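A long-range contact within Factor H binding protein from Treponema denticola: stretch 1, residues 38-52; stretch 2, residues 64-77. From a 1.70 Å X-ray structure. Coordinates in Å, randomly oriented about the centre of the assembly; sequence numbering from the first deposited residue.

Stretch 1, residues 38-52: KTRHIPAGAVIDMLA
Stretch 2 64-77: QIVDKKPGTSIAQG

The most unusual feature of this contact is how little backbone pairing it uses: a single antiparallel bridge, Ile42 with Ile74, CA atoms 5.2 Å apart, fastens two segments that are otherwise loop at that point. Both of its hydrogen bonds are short and nearly straight: Ile42 N to Ile74 O, 3.0 Å and 173°, and Ile74 N to Ile42 O, 2.8 Å and 168°. The two residues hold extended angles, phi/psi -118/115 and -123/133, and both are buried.

From this clasp the contact runs two ways. Toward the start of stretch 1, His41 (chi1 m, chi2 -101°) meets Gln76, their CA atoms 4.5 Å apart. Gln76 CB lies over the imidazole face, 3.7 Å from the ring centroid and 16° off its normal. Gln76 points toward stretch 1 with chi1 and chi2 both t and chi3 -1°; this extended chain carries NE2 to Lys38 O, a 2.9 Å hydrogen bond at 173°. A glutamine suits the place because its methylene packs on the ring while its amide reaches a backbone carbonyl. Gln76 CA also approaches Arg40 O at 3.4 Å. Gly77 closes the stretch at phi/psi 85/-1, where a CB would jam against the preceding carbonyl.

In the other direction Pro43 (-70/160) takes the N-cap position, and helix 44-52 begins, with Val47 N bonding Pro43 O at 3.0 Å. The chains come close here: Ala44 and Ser73 have CA atoms 4.1 Å apart, and Ala44 CB sits 3.3 Å from Gly71 O. Water 1 donates to Ala44 O and to Thr72 O, each 2.9 Å from its oxygen, tying the first helical turn to the loop.

That loop is a type II turn from Lys69 to Thr72, with Gly71 at phi/psi 83/10, a positive phi that favours glycine. Thr72 (chi1 p) donates from OG1 to Lys69 O at 2.8 Å. Before the turn, Asp67 OD1 accepts from Lys69 N at 2.8 Å.

The helix also packs on the segment after the turn: buried Val47 (t) points toward stretch 2 and places CG2 3.5 Å from CG1 of Ile74 (m, t), while Met50 CE lies 4.3 Å from Ile74 CD1. Against strand 64-67 the helix runs at 160°, nearly antiparallel, their axes 9.9 Å apart at closest approach. Leu51 (m, t) reaches into this gap, CD1 3.9 Å from Asp67 CB and CD2 4.5 Å from CG2 of buried, apolar Ile65. Asp67 is buried too, its carboxylate oxygens both hydrogen-bonded elsewhere in the structure. In all, 731 Å² is buried, both sides summed.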

# COMPACT_ATOMS: atom_id res chain seq x y z
N LYS A 38 -1.72 11.13 8.12
CA LYS A 38 -1.54 11.98 9.30
C LYS A 38 -2.64 13.03 9.42
O LYS A 38 -3.04 13.39 10.54
CB LYS A 38 -0.17 12.66 9.25
CG LYS A 38 0.98 11.70 9.51
N THR A 39 -3.14 13.49 8.27
CA THR A 39 -4.00 14.67 8.22
C THR A 39 -5.38 14.42 7.62
O THR A 39 -6.22 15.33 7.58
CB THR A 39 -3.32 15.80 7.43
OG1 THR A 39 -2.98 15.35 6.11
CG2 THR A 39 -2.06 16.26 8.15
N ARG A 40 -5.62 13.22 7.12
CA ARG A 40 -6.94 12.94 6.55
C ARG A 40 -7.33 11.46 6.58
O ARG A 40 -6.48 10.58 6.74
CB ARG A 40 -7.00 13.43 5.10
CG ARG A 40 -6.07 12.67 4.19
CD ARG A 40 -6.19 13.11 2.75
NE ARG A 40 -5.07 12.64 1.95
CZ ARG A 40 -5.19 11.93 0.84
NH1 ARG A 40 -6.40 11.59 0.39
NH2 ARG A 40 -4.12 11.56 0.15
N HIS A 41 -8.63 11.22 6.42
CA HIS A 41 -9.17 9.91 6.12
C HIS A 41 -9.16 9.72 4.62
O HIS A 41 -9.29 10.68 3.87
CB HIS A 41 -10.61 9.80 6.64
CG HIS A 41 -10.72 9.96 8.12
ND1 HIS A 41 -10.87 8.88 8.98
CD2 HIS A 41 -10.70 11.06 8.91
CE1 HIS A 41 -10.93 9.32 10.22
NE2 HIS A 41 -10.85 10.64 10.20
N ILE A 42 -8.99 8.48 4.17
CA ILE A 42 -8.98 8.20 2.74
C ILE A 42 -10.14 7.26 2.44
O ILE A 42 -10.18 6.13 2.93
CB ILE A 42 -7.63 7.58 2.30
CG1 ILE A 42 -6.49 8.57 2.57
CG2 ILE A 42 -7.68 7.17 0.83
CD1 ILE A 42 -5.11 8.04 2.20
N PRO A 43 -11.12 7.75 1.66
CA PRO A 43 -12.35 6.97 1.41
C PRO A 43 -12.11 5.75 0.53
O PRO A 43 -11.11 5.67 -0.18
CB PRO A 43 -13.28 7.98 0.73
CG PRO A 43 -12.36 9.01 0.12
CD PRO A 43 -11.15 9.07 1.02
N ALA A 44 -13.04 4.80 0.60
CA ALA A 44 -12.91 3.52 -0.12
C ALA A 44 -12.59 3.63 -1.62
O ALA A 44 -11.74 2.90 -2.15
CB ALA A 44 -14.16 2.66 0.11
N GLY A 45 -13.27 4.54 -2.32
CA GLY A 45 -13.00 4.70 -3.74
C GLY A 45 -11.60 5.23 -4.02
O GLY A 45 -10.97 4.86 -5.01
N ALA A 46 -11.12 6.10 -3.14
CA ALA A 46 -9.77 6.62 -3.28
C ALA A 46 -8.74 5.51 -3.03
O ALA A 46 -7.70 5.48 -3.68
CB ALA A 46 -9.54 7.78 -2.34
N VAL A 47 -9.05 4.60 -2.11
CA VAL A 47 -8.14 3.47 -1.84
C VAL A 47 -8.03 2.58 -3.09
O VAL A 47 -6.94 2.13 -3.46
CB VAL A 47 -8.61 2.62 -0.62
CG1 VAL A 47 -7.77 1.33 -0.49
CG2 VAL A 47 -8.56 3.46 0.67
N ILE A 48 -9.16 2.35 -3.74
CA ILE A 48 -9.18 1.58 -4.98
C ILE A 48 -8.32 2.25 -6.05
O ILE A 48 -7.50 1.58 -6.70
CB ILE A 48 -10.63 1.40 -5.49
CG1 ILE A 48 -11.38 0.43 -4.56
CG2 ILE A 48 -10.65 0.87 -6.93
CD1 ILE A 48 -12.89 0.44 -4.77
N ASP A 49 -8.48 3.55 -6.23
CA ASP A 49 -7.68 4.29 -7.20
C ASP A 49 -6.19 4.18 -6.85
O ASP A 49 -5.34 4.02 -7.74
CB ASP A 49 -8.08 5.77 -7.24
CG ASP A 49 -9.45 6.00 -7.85
OD1 ASP A 49 -9.99 5.09 -8.53
OD2 ASP A 49 -9.98 7.12 -7.68
N MET A 50 -5.89 4.29 -5.56
CA MET A 50 -4.51 4.23 -5.08
C MET A 50 -3.89 2.87 -5.40
O MET A 50 -2.74 2.78 -5.82
CB MET A 50 -4.48 4.45 -3.56
CG MET A 50 -3.09 4.30 -2.95
SD MET A 50 -3.21 4.42 -1.14
CE MET A 50 -3.90 2.84 -0.77
N LEU A 51 -4.66 1.81 -5.17
CA LEU A 51 -4.15 0.48 -5.44
C LEU A 51 -3.79 0.32 -6.91
O LEU A 51 -2.77 -0.28 -7.21
CB LEU A 51 -5.18 -0.59 -5.06
CG LEU A 51 -5.35 -0.78 -3.56
CD1 LEU A 51 -6.63 -1.54 -3.31
CD2 LEU A 51 -4.16 -1.55 -3.01
N ALA A 52 -4.63 0.83 -7.81
CA ALA A 52 -4.34 0.72 -9.24
C ALA A 52 -3.07 1.49 -9.61
O ALA A 52 -2.23 1.03 -10.40
CB ALA A 52 -5.52 1.21 -10.06
N GLN A 64 3.07 -7.24 -6.57
CA GLN A 64 1.80 -6.52 -6.40
C GLN A 64 1.51 -6.34 -4.93
O GLN A 64 2.03 -7.07 -4.09
CB GLN A 64 0.66 -7.32 -7.03
CG GLN A 64 0.70 -7.39 -8.54
CD GLN A 64 0.37 -6.07 -9.20
OE1 GLN A 64 -0.79 -5.78 -9.49
NE2 GLN A 64 1.39 -5.26 -9.45
N ILE A 65 0.67 -5.35 -4.61
CA ILE A 65 0.20 -5.14 -3.25
C ILE A 65 -1.27 -5.54 -3.21
O ILE A 65 -2.04 -5.16 -4.10
CB ILE A 65 0.36 -3.68 -2.84
CG1 ILE A 65 1.85 -3.33 -2.77
CG2 ILE A 65 -0.34 -3.38 -1.51
CD1 ILE A 65 2.15 -1.84 -2.77
N VAL A 66 -1.63 -6.35 -2.22
CA VAL A 66 -2.98 -6.89 -2.13
C VAL A 66 -3.67 -6.33 -0.90
O VAL A 66 -3.12 -6.37 0.19
CB VAL A 66 -2.96 -8.43 -2.07
CG1 VAL A 66 -4.38 -8.97 -1.95
CG2 VAL A 66 -2.29 -9.00 -3.32
N ASP A 67 -4.86 -5.79 -1.09
CA ASP A 67 -5.60 -5.23 0.04
C ASP A 67 -6.37 -6.38 0.69
O ASP A 67 -7.24 -6.98 0.06
CB ASP A 67 -6.55 -4.15 -0.47
CG ASP A 67 -7.27 -3.41 0.65
OD1 ASP A 67 -7.15 -3.83 1.82
OD2 ASP A 67 -7.95 -2.42 0.36
N LYS A 68 -6.04 -6.68 1.94
CA LYS A 68 -6.71 -7.76 2.67
C LYS A 68 -8.06 -7.32 3.24
O LYS A 68 -8.82 -8.16 3.74
CB LYS A 68 -5.81 -8.33 3.76
N LYS A 69 -8.36 -6.03 3.15
CA LYS A 69 -9.66 -5.49 3.56
C LYS A 69 -10.24 -4.70 2.39
O LYS A 69 -10.47 -3.49 2.50
CB LYS A 69 -9.51 -4.60 4.80
CG LYS A 69 -9.00 -5.36 6.01
N PRO A 70 -10.46 -5.37 1.26
CA PRO A 70 -10.79 -4.62 0.04
C PRO A 70 -12.13 -3.89 0.13
O PRO A 70 -13.07 -4.37 0.76
CB PRO A 70 -10.83 -5.71 -1.04
CG PRO A 70 -11.15 -6.96 -0.29
CD PRO A 70 -10.47 -6.83 1.04
N GLY A 71 -12.19 -2.70 -0.47
CA GLY A 71 -13.42 -1.93 -0.54
C GLY A 71 -13.70 -1.10 0.71
O GLY A 71 -14.80 -0.53 0.85
N THR A 72 -12.72 -1.03 1.60
CA THR A 72 -12.87 -0.23 2.81
C THR A 72 -12.00 1.03 2.78
O THR A 72 -11.03 1.12 2.02
CB THR A 72 -12.57 -1.04 4.11
OG1 THR A 72 -11.18 -1.37 4.19
CG2 THR A 72 -13.40 -2.32 4.15
N SER A 73 -12.38 2.00 3.60
CA SER A 73 -11.63 3.25 3.75
C SER A 73 -10.42 3.03 4.65
O SER A 73 -10.25 1.95 5.23
CB SER A 73 -12.53 4.32 4.35
OG SER A 73 -13.03 3.90 5.62
N ILE A 74 -9.59 4.06 4.78
CA ILE A 74 -8.50 4.03 5.75
C ILE A 74 -8.61 5.23 6.70
O ILE A 74 -8.79 6.37 6.26
CB ILE A 74 -7.10 4.07 5.10
CG1 ILE A 74 -7.04 3.20 3.85
CG2 ILE A 74 -6.05 3.65 6.12
CD1 ILE A 74 -5.73 3.36 3.08
N ALA A 75 -8.50 4.98 8.00
CA ALA A 75 -8.72 6.04 8.97
C ALA A 75 -7.51 6.94 9.16
O ALA A 75 -6.37 6.49 9.07
CB ALA A 75 -9.14 5.44 10.31
N GLN A 76 -7.76 8.22 9.43
CA GLN A 76 -6.70 9.14 9.80
C GLN A 76 -5.88 8.56 10.96
O GLN A 76 -6.43 7.94 11.88
CB GLN A 76 -7.26 10.51 10.20
CG GLN A 76 -6.17 11.53 10.46
CD GLN A 76 -6.67 12.80 11.12
OE1 GLN A 76 -7.86 12.95 11.39
NE2 GLN A 76 -5.75 13.72 11.39
N GLY A 77 -4.57 8.76 10.90
CA GLY A 77 -3.70 8.37 12.00
C GLY A 77 -3.24 6.92 11.98
O GLY A 77 -2.49 6.49 12.86
O HOH W 1 -11.32 0.41 -0.80